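Side-chain contacts in MHC class I antigen (Anolis carolinensis, PDB 7CPO), which probably presents short peptides at the cell surface to T cells, holding them in a groove of its membrane-distal platform, in complex with beta2-microglobulin: residues Phe35-Ala40 / Leu46-Trp51; Ser41-Leu46 / Tyr69-Glu74; Ser53-Asn58 / Leu174-Glu179. One frame throughout, in Å; residues are numbered along the deposited sequence.

How the contacts relate
All three contacts lie in the peptide-binding platform. Contact 1 is partly buried and holds strands 33-39 and 44-47 together by backbone hydrogen bonds, with F35, V49 and W51 packed beyond. Contact 2 lies on the surface. It brings the turn before strand 44-47 to helix 62-87 through one long side chain, Q71. Contact 3, also partly buried, joins the loop before that helix to the end of helix 152-176 by K54, its chain on a tyrosine ring and its amine at a carbonyl and a carboxylate. Contacts 1 and 2 share L46 and meet at Y38, whose hydroxyl probably hydrogen-bonds E74. Contacts 1 and 3 touch where W51 packs on G177; contacts 2 and 3 do not.

Contact 1. Residues Phe35-Ala40 / Leu46-Trp51; sequences FVSYNA and LPKVPW
F35 and K48 meet through the backbone, where K48 N gives a hydrogen bond to F35 O at 2.8 Å. Two more bonds follow along the antiparallel strands. S37 and L46 form the hydrogen-bonded pair, in which S37 N reaches L46 O at 3.1 Å. The return bond, from L46 N to S37 O at 2.7 Å, is nearly straight, with an N-H...O angle of 171°. V36 and P47 are the non-hydrogen-bonded pair, and V36 CA also makes a CH...O contact with L46 O at 3.2 Å.

The tight part is apolar. W51 brings CH2 and CZ2 of its six-membered ring against F35 CB, with CH2 at 3.7 Å. The two rings are nearly parallel, at 19°, but slid apart so that they hardly overlap. V49 fills in beside them, its CG2 3.8 Å from F35 CB and also over one face of the W51 ring. V36 CG2 lies over a face of the F35 ring. The W51 indole N-H is held by Q33.

The other side is looser. K48 lays its CG against the backbone between V36 and S37, 3.7 Å from S37 N. Bends at chi2 and chi3 then carry the amine away from the strand. It makes a long, weak ion pair with D53 of beta2-microglobulin, and S37 OG hydrogen-bonds the same aspartate. L46 and N39 are partly exposed and barely meet.

The contact is the hairpin at the outer edge of the eight-stranded platform sheet of an MHC class I molecule. Strand 25-30 bonds to the inner side of strand 33-39. F35 packs on Y62 and P47 on W63, both of helix 62-87, and F35 also meets the ring of Y173 in helix 152-176.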
loop_
_atom_site.group_PDB
_atom_site.type_symbol
_atom_site.label_atom_id
_atom_site.label_comp_id
_atom_site.label_asym_id
_atom_site.label_seq_id
_atom_site.Cartn_x
_atom_site.Cartn_y
_atom_site.Cartn_z
ATOM N N PHE A 35 8.522 -2.313 7.443
ATOM C CA PHE A 35 9.713 -2.538 8.247
ATOM C C PHE A 35 10.255 -3.958 8.176
ATOM O O PHE A 35 11.448 -4.151 8.444
ATOM C CB PHE A 35 9.469 -2.145 9.720
ATOM C CG PHE A 35 8.583 -3.111 10.508
ATOM C CD1 PHE A 35 9.144 -4.028 11.398
ATOM C CD2 PHE A 35 7.201 -3.044 10.416
ATOM C CE1 PHE A 35 8.345 -4.890 12.142
ATOM C CE2 PHE A 35 6.403 -3.894 11.147
ATOM C CZ PHE A 35 6.977 -4.828 12.008
ATOM N N VAL A 36 9.446 -4.946 7.785
ATOM C CA VAL A 36 9.917 -6.313 7.611
ATOM C C VAL A 36 9.224 -6.887 6.393
ATOM O O VAL A 36 8.142 -6.444 6.005
ATOM C CB VAL A 36 9.642 -7.217 8.845
ATOM C CG1 VAL A 36 10.586 -6.859 10.008
ATOM C CG2 VAL A 36 8.160 -7.113 9.263
ATOM N N SER A 37 9.858 -7.874 5.770
ATOM C CA SER A 37 9.106 -8.644 4.798
ATOM C C SER A 37 9.681 -10.043 4.762
ATOM O O SER A 37 10.833 -10.275 5.129
ATOM C CB SER A 37 9.092 -8.001 3.400
ATOM O OG SER A 37 10.128 -8.473 2.585
ATOM N N TYR A 38 8.849 -10.984 4.393
ATOM C CA TYR A 38 9.301 -12.350 4.240
ATOM C C TYR A 38 9.425 -12.557 2.747
ATOM O O TYR A 38 8.434 -12.650 2.024
ATOM C CB TYR A 38 8.359 -13.353 4.873
ATOM C CG TYR A 38 8.718 -14.774 4.526
ATOM C CD1 TYR A 38 9.671 -15.466 5.252
ATOM C CD2 TYR A 38 8.105 -15.422 3.465
ATOM C CE1 TYR A 38 9.995 -16.768 4.938
ATOM C CE2 TYR A 38 8.421 -16.718 3.145
ATOM C CZ TYR A 38 9.369 -17.391 3.879
ATOM O OH TYR A 38 9.673 -18.692 3.549
ATOM N N ASN A 39 10.653 -12.598 2.294
ATOM C CA ASN A 39 10.942 -12.713 0.880
ATOM C C ASN A 39 10.789 -14.210 0.576
ATOM O O ASN A 39 11.555 -15.049 1.065
ATOM C CB ASN A 39 12.296 -12.018 0.661
ATOM C CG ASN A 39 12.991 -12.319 -0.647
ATOM O OD1 ASN A 39 12.666 -13.263 -1.321
ATOM N ND2 ASN A 39 14.089 -11.619 -0.895
ATOM N N ALA A 40 9.679 -14.563 -0.095
ATOM C CA ALA A 40 9.377 -15.969 -0.356
ATOM C C ALA A 40 10.482 -16.599 -1.175
ATOM O O ALA A 40 10.695 -17.819 -1.143
ATOM C CB ALA A 40 8.066 -16.100 -1.110
ATOM N N LEU A 46 13.001 -10.666 6.756
ATOM C CA LEU A 46 14.138 -9.761 6.640
ATOM C C LEU A 46 13.814 -8.345 7.115
ATOM O O LEU A 46 12.673 -7.887 7.017
ATOM C CB LEU A 46 14.641 -9.688 5.192
ATOM C CG LEU A 46 15.270 -10.966 4.655
ATOM C CD1 LEU A 46 15.742 -10.773 3.222
ATOM C CD2 LEU A 46 16.406 -11.397 5.574
ATOM N N PRO A 47 14.811 -7.627 7.628
ATOM C CA PRO A 47 14.600 -6.222 7.968
ATOM C C PRO A 47 14.551 -5.374 6.710
ATOM O O PRO A 47 15.275 -5.622 5.744
ATOM C CB PRO A 47 15.824 -5.872 8.821
ATOM C CG PRO A 47 16.853 -6.817 8.387
ATOM C CD PRO A 47 16.125 -8.110 8.077
ATOM N N LYS A 48 13.694 -4.362 6.736
ATOM C CA LYS A 48 13.536 -3.449 5.618
ATOM C C LYS A 48 13.912 -2.021 5.964
ATOM O O LYS A 48 13.842 -1.155 5.089
ATOM C CB LYS A 48 12.084 -3.479 5.114
ATOM C CG LYS A 48 11.673 -4.838 4.577
ATOM C CD LYS A 48 12.479 -5.213 3.325
ATOM C CE LYS A 48 11.963 -4.451 2.099
ATOM N NZ LYS A 48 12.768 -4.772 0.896
ATOM N N VAL A 49 14.264 -1.750 7.219
ATOM C CA VAL A 49 14.631 -0.413 7.686
ATOM C C VAL A 49 15.705 -0.573 8.758
ATOM O O VAL A 49 15.823 -1.627 9.376
ATOM C CB VAL A 49 13.415 0.366 8.252
ATOM C CG1 VAL A 49 12.371 0.582 7.187
ATOM C CG2 VAL A 49 12.799 -0.344 9.459
ATOM N N PRO A 50 16.502 0.473 8.983
ATOM C CA PRO A 50 17.637 0.298 9.908
ATOM C C PRO A 50 17.216 0.105 11.355
ATOM O O PRO A 50 17.931 -0.549 12.124
ATOM C CB PRO A 50 18.437 1.602 9.728
ATOM C CG PRO A 50 18.026 2.127 8.410
ATOM C CD PRO A 50 16.573 1.760 8.275
ATOM N N TRP A 51 16.086 0.649 11.761
ATOM C CA TRP A 51 15.812 0.728 13.185
ATOM C C TRP A 51 15.319 -0.589 13.772
ATOM O O TRP A 51 15.413 -0.773 14.992
ATOM C CB TRP A 51 14.812 1.858 13.466
ATOM C CG TRP A 51 13.494 1.850 12.695
ATOM C CD1 TRP A 51 13.143 2.678 11.654
ATOM C CD2 TRP A 51 12.334 1.029 12.953
ATOM N NE1 TRP A 51 11.848 2.416 11.247
ATOM C CE2 TRP A 51 11.332 1.409 12.023
ATOM C CE3 TRP A 51 12.051 -0.001 13.865
ATOM C CZ2 TRP A 51 10.071 0.787 11.976
ATOM C CZ3 TRP A 51 10.784 -0.613 13.825
ATOM C CH2 TRP A 51 9.815 -0.209 12.888
#

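Contact 2. Residues Ser41-Leu46 / Tyr69-Glu74; sequences STRRYL and YAQGHE
The R43 and Q71 CA atoms are the nearest across the contact, 6.7 Å apart, where the turn before edge strand 44-47 passes beside helix 62-87. This is the outer flank of the MHC class I platform, in which long helices lie on an antiparallel sheet. R43 has a left-handed backbone conformation (phi 58°, psi 18°) in this turn. Its side chain bends at chi2 and turns the guanidinium away from the helix. The contact is small, 142 Å² in all.

Neighbouring residues tie the same elements together. R44 makes a salt bridge to E64, and Y45 N hydrogen-bonds T67 OG1, both in helix 62-87. Y38 of the adjacent strand packs against R43, A70 and Q71, and its hydroxyl probably hydrogen-bonds E74. On the groove side, H73 binds the backbone of the bound peptide through NE2, while Y45 and Y69 pack on apolar peptide side chains.

Between the two segments themselves, Q71 does the touching. Its chain runs extended beyond CG (chi2 -179°), so the amide group stretches from the helix to the turn. The end of the amide lies beside R43 CB. Further back along the chain, Q71 CG is 4.1 Å from R43 O, and Q71 CD comes within 3.9 Å of the same R43 O.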
loop_
_atom_site.group_PDB
_atom_site.type_symbol
_atom_site.label_atom_id
_atom_site.label_comp_id
_atom_site.label_asym_id
_atom_site.label_seq_id
_atom_site.Cartn_x
_atom_site.Cartn_y
_atom_site.Cartn_z
ATOM N N SER A 41 11.205 -15.782 -1.922
ATOM C CA SER A 41 12.510 -16.232 -2.347
ATOM C C SER A 41 13.351 -16.504 -1.111
ATOM O O SER A 41 13.631 -17.665 -0.834
ATOM C CB SER A 41 13.159 -15.240 -3.332
ATOM O OG SER A 41 14.506 -15.626 -3.554
ATOM N N THR A 42 13.616 -15.491 -0.249
ATOM C CA THR A 42 14.677 -15.712 0.782
ATOM C C THR A 42 14.384 -16.847 1.725
ATOM O O THR A 42 15.320 -17.390 2.324
ATOM C CB THR A 42 14.999 -14.579 1.749
ATOM O OG1 THR A 42 13.765 -13.894 2.082
ATOM C CG2 THR A 42 16.051 -13.721 1.161
ATOM N N ARG A 43 13.108 -17.143 1.971
ATOM C CA ARG A 43 12.712 -18.001 3.096
ATOM C C ARG A 43 13.184 -17.431 4.427
ATOM O O ARG A 43 13.246 -18.151 5.411
ATOM C CB ARG A 43 13.259 -19.429 2.934
ATOM C CG ARG A 43 12.534 -20.332 1.942
ATOM C CD ARG A 43 13.585 -21.002 1.035
ATOM N NE ARG A 43 13.062 -22.112 0.233
ATOM C CZ ARG A 43 13.430 -23.391 0.357
ATOM N NH1 ARG A 43 14.371 -23.760 1.232
ATOM N NH2 ARG A 43 12.879 -24.307 -0.430
ATOM N N ARG A 44 13.528 -16.137 4.421
ATOM C CA ARG A 44 13.967 -15.389 5.593
ATOM C C ARG A 44 13.020 -14.226 5.783
ATOM O O ARG A 44 12.665 -13.565 4.812
ATOM C CB ARG A 44 15.398 -14.914 5.453
ATOM C CG ARG A 44 16.389 -16.013 5.151
ATOM C CD ARG A 44 16.609 -16.894 6.359
ATOM N NE ARG A 44 16.953 -16.097 7.534
ATOM C CZ ARG A 44 17.024 -16.577 8.775
ATOM N NH1 ARG A 44 16.789 -17.869 9.021
ATOM N NH2 ARG A 44 17.320 -15.756 9.773
ATOM N N TYR A 45 12.562 -14.031 7.011
ATOM C CA TYR A 45 11.953 -12.776 7.410
ATOM C C TYR A 45 13.068 -11.736 7.543
ATOM O O TYR A 45 14.007 -11.926 8.323
ATOM C CB TYR A 45 11.202 -13.043 8.706
ATOM C CG TYR A 45 10.448 -11.954 9.429
ATOM C CD1 TYR A 45 9.081 -11.739 9.196
ATOM C CD2 TYR A 45 11.060 -11.229 10.456
ATOM C CE1 TYR A 45 8.353 -10.773 9.940
ATOM C CE2 TYR A 45 10.344 -10.268 11.212
ATOM C CZ TYR A 45 8.995 -10.049 10.957
ATOM O OH TYR A 45 8.320 -9.089 11.724
ATOM N N LEU A 46 13.001 -10.666 6.756
ATOM C CA LEU A 46 14.138 -9.761 6.640
ATOM C C LEU A 46 13.814 -8.345 7.115
ATOM O O LEU A 46 12.673 -7.887 7.017
ATOM C CB LEU A 46 14.641 -9.688 5.192
ATOM C CG LEU A 46 15.270 -10.966 4.655
ATOM C CD1 LEU A 46 15.742 -10.773 3.222
ATOM C CD2 LEU A 46 16.406 -11.397 5.574
ATOM N N TYR A 69 8.057 -19.080 11.893
ATOM C CA TYR A 69 6.614 -18.852 11.847
ATOM C C TYR A 69 6.150 -18.502 10.439
ATOM O O TYR A 69 5.137 -19.030 9.961
ATOM C CB TYR A 69 6.221 -17.725 12.804
ATOM C CG TYR A 69 6.271 -18.054 14.281
ATOM C CD1 TYR A 69 6.411 -19.359 14.721
ATOM C CD2 TYR A 69 6.164 -17.042 15.238
ATOM C CE1 TYR A 69 6.449 -19.655 16.086
ATOM C CE2 TYR A 69 6.192 -17.324 16.591
ATOM C CZ TYR A 69 6.336 -18.637 17.009
ATOM O OH TYR A 69 6.385 -18.928 18.350
ATOM N N ALA A 70 6.851 -17.566 9.777
ATOM C CA ALA A 70 6.438 -17.154 8.436
ATOM C C ALA A 70 6.490 -18.334 7.468
ATOM O O ALA A 70 5.565 -18.537 6.665
ATOM C CB ALA A 70 7.309 -15.990 7.939
ATOM N N GLN A 71 7.557 -19.134 7.555
ATOM C CA GLN A 71 7.630 -20.385 6.808
ATOM C C GLN A 71 6.444 -21.279 7.123
ATOM O O GLN A 71 5.830 -21.850 6.214
ATOM C CB GLN A 71 8.927 -21.108 7.137
ATOM C CG GLN A 71 10.111 -20.519 6.449
ATOM C CD GLN A 71 11.392 -21.252 6.766
ATOM O OE1 GLN A 71 12.434 -20.934 6.208
ATOM N NE2 GLN A 71 11.322 -22.245 7.649
ATOM N N GLY A 72 6.121 -21.434 8.410
ATOM C CA GLY A 72 4.942 -22.207 8.774
ATOM C C GLY A 72 3.683 -21.679 8.112
ATOM O O GLY A 72 2.870 -22.447 7.592
ATOM N N HIS A 73 3.515 -20.355 8.099
ATOM C CA HIS A 73 2.323 -19.770 7.487
ATOM C C HIS A 73 2.279 -20.041 5.985
ATOM O O HIS A 73 1.212 -20.340 5.434
ATOM C CB HIS A 73 2.278 -18.263 7.755
ATOM C CG HIS A 73 2.255 -17.903 9.206
ATOM N ND1 HIS A 73 2.618 -16.655 9.665
ATOM C CD2 HIS A 73 1.900 -18.618 10.299
ATOM C CE1 HIS A 73 2.495 -16.620 10.980
ATOM N NE2 HIS A 73 2.061 -17.799 11.390
ATOM N N GLU A 74 3.429 -19.939 5.306
ATOM C CA GLU A 74 3.486 -20.252 3.880
ATOM C C GLU A 74 3.005 -21.673 3.599
ATOM O O GLU A 74 2.170 -21.893 2.713
ATOM C CB GLU A 74 4.907 -20.043 3.348
ATOM C CG GLU A 74 5.000 -20.184 1.823
ATOM C CD GLU A 74 6.415 -20.080 1.288
ATOM O OE1 GLU A 74 7.366 -19.939 2.092
ATOM O OE2 GLU A 74 6.581 -20.151 0.053
#

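Contact 3. Residues Ser53-Asn58 / Leu174-Glu179; sequences SKVEKN and LNYGKE
Y176 O takes a hydrogen bond from K54 NZ at 2.8 Å, the shortest polar link between the two segments. The amine lies in the carbonyl plane, on a lone pair of the oxygen. The carbonyl belongs to the last residue of helix 152-176, where G177 interrupts the helix before helix 178-181. Carbonyls at a helix C-terminus would probably favour a positive partner. E179 adds charge: its OE2 makes a long salt bridge of 3.7 Å to K54 NZ. The same carboxylate is paired with K178, so K54, E179 and K178 form a small network.

The rest of K54 packs on the Y176 side chain. CB sits over the centre of the tyrosine ring, 3.9 Å from the centroid and 12° off the ring normal, a clear CH-pi contact. The lysine chain is extended beyond CG (chi2 -178°, chi3 -174°). It therefore slides along the tyrosine in the opposite direction, from the ring back to the backbone carbonyl. V55 N lies oblique to the ring, and V55 CB is 4.0 Å from Y176 CE2. Y176 also packs on W51.

At the far end of the ring, a water bridges two backbone groups of 53-58. It donates to K54 O at 3.0 Å and accepts from N58 N at 2.8 Å. Y176 OH is a weak third partner, so the tyrosine tip lies close to the water.

Two long helices wall the peptide groove in the MHC class I fold. Here, at one end of the alpha 1/alpha 2 platform, the loop leading into one of them, helix 62-87, is tied to the end of the other, helix 152-176.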
loop_
_atom_site.group_PDB
_atom_site.type_symbol
_atom_site.label_atom_id
_atom_site.label_comp_id
_atom_site.label_asym_id
_atom_site.label_seq_id
_atom_site.Cartn_x
_atom_site.Cartn_y
_atom_site.Cartn_z
ATOM N N SER A 53 16.672 -3.429 13.716
ATOM C CA SER A 53 17.721 -4.242 14.329
ATOM C C SER A 53 17.869 -3.959 15.821
ATOM O O SER A 53 18.466 -4.765 16.541
ATOM C CB SER A 53 19.064 -4.043 13.629
ATOM O OG SER A 53 19.537 -2.719 13.785
ATOM N N LYS A 54 17.316 -2.854 16.312
ATOM C CA LYS A 54 17.349 -2.613 17.747
ATOM C C LYS A 54 16.630 -3.709 18.538
ATOM O O LYS A 54 16.846 -3.834 19.752
ATOM C CB LYS A 54 16.727 -1.257 18.058
ATOM C CG LYS A 54 17.467 -0.062 17.491
ATOM C CD LYS A 54 16.741 1.210 17.946
ATOM C CE LYS A 54 17.337 2.438 17.313
ATOM N NZ LYS A 54 16.525 3.642 17.582
ATOM N N VAL A 55 15.787 -4.513 17.886
ATOM C CA VAL A 55 15.121 -5.613 18.575
ATOM C C VAL A 55 16.094 -6.698 19.016
ATOM O O VAL A 55 15.719 -7.580 19.786
ATOM C CB VAL A 55 14.019 -6.208 17.671
ATOM C CG1 VAL A 55 14.622 -7.140 16.639
ATOM C CG2 VAL A 55 12.996 -6.919 18.490
ATOM N N GLU A 56 17.350 -6.639 18.570
ATOM C CA GLU A 56 18.243 -7.781 18.730
ATOM C C GLU A 56 18.910 -7.823 20.097
ATOM O O GLU A 56 19.249 -8.916 20.576
ATOM C CB GLU A 56 19.300 -7.775 17.628
ATOM C CG GLU A 56 18.750 -8.180 16.277
ATOM C CD GLU A 56 19.596 -7.687 15.122
ATOM O OE1 GLU A 56 20.807 -7.415 15.335
ATOM O OE2 GLU A 56 19.042 -7.570 14.003
ATOM N N LYS A 57 19.103 -6.663 20.738
ATOM C CA LYS A 57 19.723 -6.654 22.058
ATOM C C LYS A 57 18.955 -7.553 23.030
ATOM O O LYS A 57 19.532 -8.464 23.635
ATOM C CB LYS A 57 19.810 -5.226 22.584
ATOM C CG LYS A 57 20.675 -5.088 23.826
ATOM C CD LYS A 57 20.362 -3.816 24.605
ATOM C CE LYS A 57 18.848 -3.681 24.824
ATOM N NZ LYS A 57 18.456 -3.502 26.255
ATOM N N ASN A 58 17.644 -7.344 23.158
ATOM C CA ASN A 58 16.830 -8.143 24.072
ATOM C C ASN A 58 16.337 -9.444 23.460
ATOM O O ASN A 58 16.167 -10.428 24.182
ATOM C CB ASN A 58 15.616 -7.345 24.548
ATOM C CG ASN A 58 15.958 -6.356 25.642
ATOM O OD1 ASN A 58 17.135 -6.072 25.902
ATOM N ND2 ASN A 58 14.925 -5.803 26.277
ATOM N N LEU A 174 7.528 1.732 17.734
ATOM C CA LEU A 174 7.391 3.179 17.632
ATOM C C LEU A 174 8.563 3.886 18.282
ATOM O O LEU A 174 9.063 4.882 17.756
ATOM C CB LEU A 174 6.081 3.631 18.272
ATOM C CG LEU A 174 4.830 3.454 17.415
ATOM C CD1 LEU A 174 3.613 3.613 18.291
ATOM C CD2 LEU A 174 4.829 4.480 16.284
ATOM N N ASN A 175 9.026 3.381 19.425
ATOM C CA ASN A 175 10.199 3.967 20.052
ATOM C C ASN A 175 11.450 3.701 19.222
ATOM O O ASN A 175 12.248 4.611 18.985
ATOM C CB ASN A 175 10.378 3.421 21.466
ATOM C CG ASN A 175 11.706 3.850 22.071
ATOM O OD1 ASN A 175 11.925 5.032 22.297
ATOM N ND2 ASN A 175 12.598 2.900 22.310
ATOM N N TYR A 176 11.628 2.451 18.774
ATOM C CA TYR A 176 12.765 2.089 17.935
ATOM C C TYR A 176 12.891 3.035 16.753
ATOM O O TYR A 176 13.974 3.567 16.483
ATOM C CB TYR A 176 12.618 0.661 17.421
ATOM C CG TYR A 176 12.849 -0.401 18.443
ATOM C CD1 TYR A 176 13.417 -0.103 19.675
ATOM C CD2 TYR A 176 12.488 -1.723 18.180
ATOM C CE1 TYR A 176 13.639 -1.103 20.611
ATOM C CE2 TYR A 176 12.697 -2.719 19.106
ATOM C CZ TYR A 176 13.263 -2.407 20.318
ATOM O OH TYR A 176 13.458 -3.416 21.235
ATOM N N GLY A 177 11.784 3.258 16.038
ATOM C CA GLY A 177 11.834 3.982 14.778
ATOM C C GLY A 177 11.250 5.379 14.784
ATOM O O GLY A 177 10.905 5.898 13.727
ATOM N N LYS A 178 11.144 5.999 15.961
ATOM C CA LYS A 178 10.464 7.292 16.078
ATOM C C LYS A 178 11.082 8.362 15.175
ATOM O O LYS A 178 10.366 9.215 14.634
ATOM C CB LYS A 178 10.494 7.760 17.535
ATOM C CG LYS A 178 11.913 7.889 18.139
ATOM C CD LYS A 178 11.824 8.084 19.643
ATOM C CE LYS A 178 13.183 7.998 20.318
ATOM N NZ LYS A 178 14.074 9.157 20.049
ATOM N N GLU A 179 12.409 8.349 15.014
ATOM C CA GLU A 179 13.081 9.395 14.245
ATOM C C GLU A 179 12.590 9.437 12.807
ATOM O O GLU A 179 12.490 10.518 12.218
ATOM C CB GLU A 179 14.600 9.208 14.281
ATOM C CG GLU A 179 15.162 8.795 15.652
ATOM C CD GLU A 179 14.912 7.293 16.069
ATOM O OE1 GLU A 179 14.644 6.394 15.211
ATOM O OE2 GLU A 179 14.986 7.026 17.295
HETATM O O HOH W 1 16.176 -5.064 22.378
#